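Local structure of ribosome-inactivating protein (Lychnis chalcedonica, 2G5X) at residues A[73-86]-A[147-160]. The protein belongs to the plant ribosome-inactivating proteins, a family that shares a mixed alpha-and-beta fold. Residues are numbered along the deposited sequence; the frame is centred on the assembly and turned at random.
Sequences FQDRDSKTNKLRAN and VYGKVFTGKNVAKF
In this ribosome-inactivating protein fold, the beta-hairpin of strands 69-76 and 83-87 packs one face against the type II turn V147-K150 and the start of helix 154-173, with D75 and F152 at the centre of the contact. The carboxylate of D75 is gripped side-on by R84 of the neighbouring strand: R84 NE meets D75 OD1 at 2.8 Å and R84 NH2 meets D75 OD2 at 2.9 Å, both from the syn side. That leaves the anti side of D75 OD2 for G149 N (2.9 Å, 158° at the hydrogen), so an aspartate fits here by joining hairpin to turn. Glycine suits position 149, since its phi is positive and G149 CA lies 3.3 Å from R76 O, in a CA-H...O contact. R84 NH2 also donates to K150 O, giving the arginine a direct bond to the turn.

The F152 ring packs against this polar group. Its ring edge faces D75 and N86, while its CE1 lies over one face of the R84 guanidinium. N86 in turn steadies the aspartate, its ND2 donating to D75 OD1 from the opposite face to R84 NE.

Deeper in, an aromatic cluster takes over. With CG between its backbone N and carbonyl carbon (chi1 67°), F73 makes an offset edge-to-face pair with F152, the F73 edge toward the F152 face, and an edge-to-face pair with F160, whose edge meets the F73 face. I59 of strand 58-64 also touches F73 and F160. Branched V157 places CG1 at the edge of the F73 ring, and V147 CG1 packs against it, 3.7 Å from F73 CZ.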
loop_
_atom_site.group_PDB
_atom_site.type_symbol
_atom_site.label_atom_id
_atom_site.label_comp_id
_atom_site.label_asym_id
_atom_site.label_seq_id
_atom_site.Cartn_x
_atom_site.Cartn_y
_atom_site.Cartn_z
ATOM N N PHE A 73 0.746 -10.226 3.217
ATOM C CA PHE A 73 0.337 -10.581 1.858
ATOM C C PHE A 73 0.167 -12.090 1.664
ATOM O O PHE A 73 0.640 -12.893 2.469
ATOM C CB PHE A 73 1.354 -10.056 0.837
ATOM C CG PHE A 73 2.705 -10.718 0.922
ATOM C CD1 PHE A 73 3.690 -10.219 1.767
ATOM C CD2 PHE A 73 2.983 -11.859 0.170
ATOM C CE1 PHE A 73 4.932 -10.843 1.865
ATOM C CE2 PHE A 73 4.221 -12.494 0.259
ATOM C CZ PHE A 73 5.200 -11.985 1.109
ATOM N N GLN A 74 -0.507 -12.459 0.579
ATOM C CA GLN A 74 -0.762 -13.858 0.245
ATOM C C GLN A 74 -0.184 -14.231 -1.123
ATOM O O GLN A 74 -0.376 -13.506 -2.097
ATOM C CB GLN A 74 -2.278 -14.111 0.248
ATOM C CG GLN A 74 -2.730 -15.382 -0.458
ATOM C CD GLN A 74 -4.238 -15.413 -0.652
ATOM O OE1 GLN A 74 -4.989 -15.761 0.260
ATOM N NE2 GLN A 74 -4.686 -15.026 -1.840
ATOM N N ASP A 75 0.539 -15.349 -1.187
ATOM C CA ASP A 75 1.095 -15.837 -2.452
ATOM C C ASP A 75 0.884 -17.355 -2.496
ATOM O O ASP A 75 -0.012 -17.859 -1.818
ATOM C CB ASP A 75 2.582 -15.445 -2.599
ATOM C CG ASP A 75 3.502 -16.188 -1.649
ATOM O OD1 ASP A 75 3.080 -16.515 -0.526
ATOM O OD2 ASP A 75 4.671 -16.418 -2.028
ATOM N N ARG A 76 1.667 -18.088 -3.288
ATOM C CA ARG A 76 1.493 -19.544 -3.360
ATOM C C ARG A 76 2.718 -20.340 -2.926
ATOM O O ARG A 76 3.841 -20.012 -3.296
ATOM C CB ARG A 76 1.093 -19.974 -4.776
ATOM C CG ARG A 76 -0.365 -19.700 -5.115
ATOM C CD ARG A 76 -0.756 -20.261 -6.477
ATOM N NE ARG A 76 -2.151 -19.957 -6.797
ATOM C CZ ARG A 76 -3.197 -20.669 -6.389
ATOM N NH1 ARG A 76 -3.028 -21.752 -5.643
ATOM N NH2 ARG A 76 -4.423 -20.281 -6.713
ATOM N N ASP A 77 2.483 -21.391 -2.141
ATOM C CA ASP A 77 3.543 -22.272 -1.643
ATOM C C ASP A 77 4.046 -23.135 -2.806
ATOM O O ASP A 77 3.254 -23.747 -3.513
ATOM C CB ASP A 77 2.977 -23.150 -0.518
ATOM C CG ASP A 77 4.048 -23.909 0.244
ATOM O OD1 ASP A 77 3.923 -24.009 1.484
ATOM O OD2 ASP A 77 5.004 -24.408 -0.385
ATOM N N SER A 78 5.362 -23.185 -3.001
ATOM C CA SER A 78 5.944 -23.952 -4.106
ATOM C C SER A 78 5.823 -25.469 -3.998
ATOM O O SER A 78 5.760 -26.161 -5.014
ATOM C CB SER A 78 7.424 -23.587 -4.282
ATOM O OG SER A 78 8.187 -23.981 -3.154
ATOM N N LYS A 79 5.788 -25.990 -2.776
ATOM C CA LYS A 79 5.700 -27.435 -2.580
ATOM C C LYS A 79 4.299 -28.019 -2.733
ATOM O O LYS A 79 4.134 -29.127 -3.250
ATOM C CB LYS A 79 6.255 -27.813 -1.204
ATOM C CG LYS A 79 6.141 -29.299 -0.897
ATOM C CD LYS A 79 6.900 -29.681 0.362
ATOM C CE LYS A 79 6.847 -31.189 0.576
ATOM N NZ LYS A 79 7.658 -31.630 1.742
ATOM N N THR A 80 3.294 -27.275 -2.286
ATOM C CA THR A 80 1.911 -27.741 -2.349
ATOM C C THR A 80 1.053 -26.962 -3.337
ATOM O O THR A 80 -0.056 -27.388 -3.677
ATOM C CB THR A 80 1.240 -27.619 -0.976
ATOM O OG1 THR A 80 1.156 -26.232 -0.618
ATOM C CG2 THR A 80 2.045 -28.363 0.083
ATOM N N ASN A 81 1.565 -25.818 -3.778
ATOM C CA ASN A 81 0.860 -24.939 -4.707
ATOM C C ASN A 81 -0.412 -24.344 -4.090
ATOM O O ASN A 81 -1.329 -23.937 -4.802
ATOM C CB ASN A 81 0.510 -25.679 -6.002
ATOM C CG ASN A 81 -0.047 -24.751 -7.065
ATOM O OD1 ASN A 81 0.568 -23.738 -7.399
ATOM N ND2 ASN A 81 -1.214 -25.091 -7.602
ATOM N N LYS A 82 -0.456 -24.287 -2.762
ATOM C CA LYS A 82 -1.609 -23.731 -2.059
ATOM C C LYS A 82 -1.417 -22.252 -1.737
ATOM O O LYS A 82 -0.293 -21.795 -1.560
ATOM C CB LYS A 82 -1.855 -24.493 -0.755
ATOM C CG LYS A 82 -2.306 -25.928 -0.957
ATOM C CD LYS A 82 -2.623 -26.608 0.361
ATOM C CE LYS A 82 -3.192 -27.999 0.123
ATOM N NZ LYS A 82 -3.620 -28.653 1.390
ATOM N N LEU A 83 -2.519 -21.509 -1.666
ATOM C CA LEU A 83 -2.457 -20.089 -1.329
ATOM C C LEU A 83 -2.097 -19.989 0.154
ATOM O O LEU A 83 -2.775 -20.577 0.996
ATOM C CB LEU A 83 -3.812 -19.423 -1.585
ATOM C CG LEU A 83 -4.199 -19.262 -3.058
ATOM C CD1 LEU A 83 -5.660 -18.862 -3.172
ATOM C CD2 LEU A 83 -3.304 -18.209 -3.701
ATOM N N ARG A 84 -1.031 -19.256 0.470
ATOM C CA ARG A 84 -0.583 -19.112 1.858
ATOM C C ARG A 84 -0.627 -17.667 2.359
ATOM O O ARG A 84 -0.239 -16.739 1.647
ATOM C CB ARG A 84 0.844 -19.664 2.012
ATOM C CG ARG A 84 1.895 -18.917 1.199
ATOM C CD ARG A 84 3.291 -19.532 1.319
ATOM N NE ARG A 84 4.231 -18.825 0.452
ATOM C CZ ARG A 84 5.457 -19.244 0.153
ATOM N NH1 ARG A 84 5.919 -20.384 0.654
ATOM N NH2 ARG A 84 6.216 -18.525 -0.665
ATOM N N ALA A 85 -1.095 -17.493 3.593
ATOM C CA ALA A 85 -1.195 -16.169 4.210
ATOM C C ALA A 85 0.064 -15.846 5.007
ATOM O O ALA A 85 0.435 -16.590 5.914
ATOM C CB ALA A 85 -2.417 -16.112 5.128
ATOM N N ASN A 86 0.705 -14.725 4.678
ATOM C CA ASN A 86 1.939 -14.298 5.344
ATOM C C ASN A 86 1.754 -12.965 6.077
ATOM O O ASN A 86 1.453 -11.949 5.452
ATOM C CB ASN A 86 3.058 -14.129 4.310
ATOM C CG ASN A 86 3.173 -15.309 3.363
ATOM O OD1 ASN A 86 3.694 -16.364 3.723
ATOM N ND2 ASN A 86 2.674 -15.135 2.140
ATOM N N VAL A 147 10.027 -12.393 -4.571
ATOM C CA VAL A 147 9.202 -12.844 -3.456
ATOM C C VAL A 147 8.228 -13.981 -3.766
ATOM O O VAL A 147 8.233 -15.013 -3.093
ATOM C CB VAL A 147 8.399 -11.658 -2.867
ATOM C CG1 VAL A 147 7.377 -12.157 -1.852
ATOM C CG2 VAL A 147 9.354 -10.672 -2.214
ATOM N N TYR A 148 7.393 -13.796 -4.782
ATOM C CA TYR A 148 6.393 -14.801 -5.126
ATOM C C TYR A 148 6.866 -16.256 -5.218
ATOM O O TYR A 148 7.748 -16.599 -6.008
ATOM C CB TYR A 148 5.681 -14.405 -6.426
ATOM C CG TYR A 148 4.623 -15.397 -6.859
ATOM C CD1 TYR A 148 4.957 -16.501 -7.644
ATOM C CD2 TYR A 148 3.294 -15.248 -6.459
ATOM C CE1 TYR A 148 3.995 -17.435 -8.020
ATOM C CE2 TYR A 148 2.322 -16.179 -6.827
ATOM C CZ TYR A 148 2.681 -17.269 -7.606
ATOM O OH TYR A 148 1.735 -18.199 -7.965
ATOM N N GLY A 149 6.260 -17.104 -4.389
ATOM C CA GLY A 149 6.565 -18.526 -4.378
ATOM C C GLY A 149 7.963 -18.970 -3.994
ATOM O O GLY A 149 8.334 -20.120 -4.242
ATOM N N LYS A 150 8.742 -18.092 -3.375
ATOM C CA LYS A 150 10.102 -18.465 -3.001
ATOM C C LYS A 150 10.352 -18.447 -1.499
ATOM O O LYS A 150 9.439 -18.223 -0.701
ATOM C CB LYS A 150 11.096 -17.526 -3.685
ATOM C CG LYS A 150 11.008 -17.540 -5.202
ATOM C CD LYS A 150 11.972 -16.549 -5.821
ATOM C CE LYS A 150 11.916 -16.619 -7.338
ATOM N NZ LYS A 150 12.872 -15.671 -7.968
ATOM N N VAL A 151 11.600 -18.714 -1.124
ATOM C CA VAL A 151 12.004 -18.677 0.273
ATOM C C VAL A 151 12.126 -17.189 0.583
ATOM O O VAL A 151 12.769 -16.447 -0.164
ATOM C CB VAL A 151 13.373 -19.357 0.483
ATOM C CG1 VAL A 151 13.880 -19.081 1.889
ATOM C CG2 VAL A 151 13.249 -20.854 0.251
ATOM N N PHE A 152 11.503 -16.756 1.673
ATOM C CA PHE A 152 11.514 -15.349 2.065
ATOM C C PHE A 152 12.747 -14.919 2.855
ATOM O O PHE A 152 13.163 -15.600 3.791
ATOM C CB PHE A 152 10.280 -15.034 2.918
ATOM C CG PHE A 152 8.971 -15.256 2.216
ATOM C CD1 PHE A 152 7.848 -15.658 2.937
ATOM C CD2 PHE A 152 8.844 -15.040 0.847
ATOM C CE1 PHE A 152 6.624 -15.844 2.306
ATOM C CE2 PHE A 152 7.623 -15.222 0.207
ATOM C CZ PHE A 152 6.507 -15.625 0.936
ATOM N N THR A 153 13.323 -13.784 2.472
ATOM C CA THR A 153 14.462 -13.222 3.186
ATOM C C THR A 153 13.986 -11.850 3.651
ATOM O O THR A 153 13.107 -11.252 3.024
ATOM C CB THR A 153 15.706 -13.032 2.285
ATOM O OG1 THR A 153 15.426 -12.057 1.274
ATOM C CG2 THR A 153 16.103 -14.347 1.633
ATOM N N GLY A 154 14.546 -11.359 4.751
ATOM C CA GLY A 154 14.145 -10.056 5.252
ATOM C C GLY A 154 14.255 -8.964 4.200
ATOM O O GLY A 154 13.350 -8.142 4.050
ATOM N N LYS A 155 15.359 -8.960 3.458
ATOM C CA LYS A 155 15.575 -7.945 2.434
ATOM C C LYS A 155 14.564 -7.973 1.289
ATOM O O LYS A 155 13.978 -6.943 0.951
ATOM C CB LYS A 155 16.989 -8.057 1.858
ATOM C CG LYS A 155 17.288 -6.984 0.820
ATOM C CD LYS A 155 18.646 -7.172 0.163
ATOM C CE LYS A 155 18.836 -6.157 -0.955
ATOM N NZ LYS A 155 20.146 -6.307 -1.650
ATOM N N ASN A 156 14.357 -9.141 0.687
ATOM C CA ASN A 156 13.416 -9.239 -0.425
ATOM C C ASN A 156 11.997 -8.843 -0.019
ATOM O O ASN A 156 11.333 -8.083 -0.727
ATOM C CB ASN A 156 13.415 -10.651 -1.017
ATOM C CG ASN A 156 14.718 -10.994 -1.718
ATOM O OD1 ASN A 156 15.405 -10.117 -2.254
ATOM N ND2 ASN A 156 15.055 -12.281 -1.741
ATOM N N VAL A 157 11.534 -9.348 1.119
ATOM C CA VAL A 157 10.191 -9.016 1.582
ATOM C C VAL A 157 10.057 -7.528 1.903
ATOM O O VAL A 157 9.085 -6.885 1.503
ATOM C CB VAL A 157 9.814 -9.836 2.836
ATOM C CG1 VAL A 157 8.508 -9.316 3.433
ATOM C CG2 VAL A 157 9.674 -11.310 2.466
ATOM N N ALA A 158 11.038 -6.983 2.618
ATOM C CA ALA A 158 11.009 -5.569 2.996
ATOM C C ALA A 158 10.996 -4.625 1.794
ATOM O O ALA A 158 10.276 -3.627 1.790
ATOM C CB ALA A 158 12.200 -5.246 3.896
ATOM N N LYS A 159 11.795 -4.939 0.777
ATOM C CA LYS A 159 11.865 -4.102 -0.415
ATOM C C LYS A 159 10.539 -4.119 -1.163
ATOM O O LYS A 159 10.035 -3.072 -1.573
ATOM C CB LYS A 159 12.993 -4.588 -1.326
ATOM C CG LYS A 159 14.382 -4.296 -0.803
ATOM C CD LYS A 159 15.380 -4.255 -1.950
ATOM C CE LYS A 159 14.885 -3.399 -3.097
ATOM N NZ LYS A 159 16.007 -3.074 -4.022
ATOM N N PHE A 160 9.975 -5.313 -1.331
ATOM C CA PHE A 160 8.695 -5.471 -2.012
ATOM C C PHE A 160 7.610 -4.686 -1.271
ATOM O O PHE A 160 6.788 -4.006 -1.885
ATOM C CB PHE A 160 8.313 -6.958 -2.071
ATOM C CG PHE A 160 6.894 -7.204 -2.506
ATOM C CD1 PHE A 160 6.482 -6.889 -3.793
ATOM C CD2 PHE A 160 5.963 -7.731 -1.615
ATOM C CE1 PHE A 160 5.160 -7.091 -4.192
ATOM C CE2 PHE A 160 4.636 -7.936 -2.004
ATOM C CZ PHE A 160 4.236 -7.615 -3.294
HETATM O O HOH W 1 7.586 -21.664 -1.585
#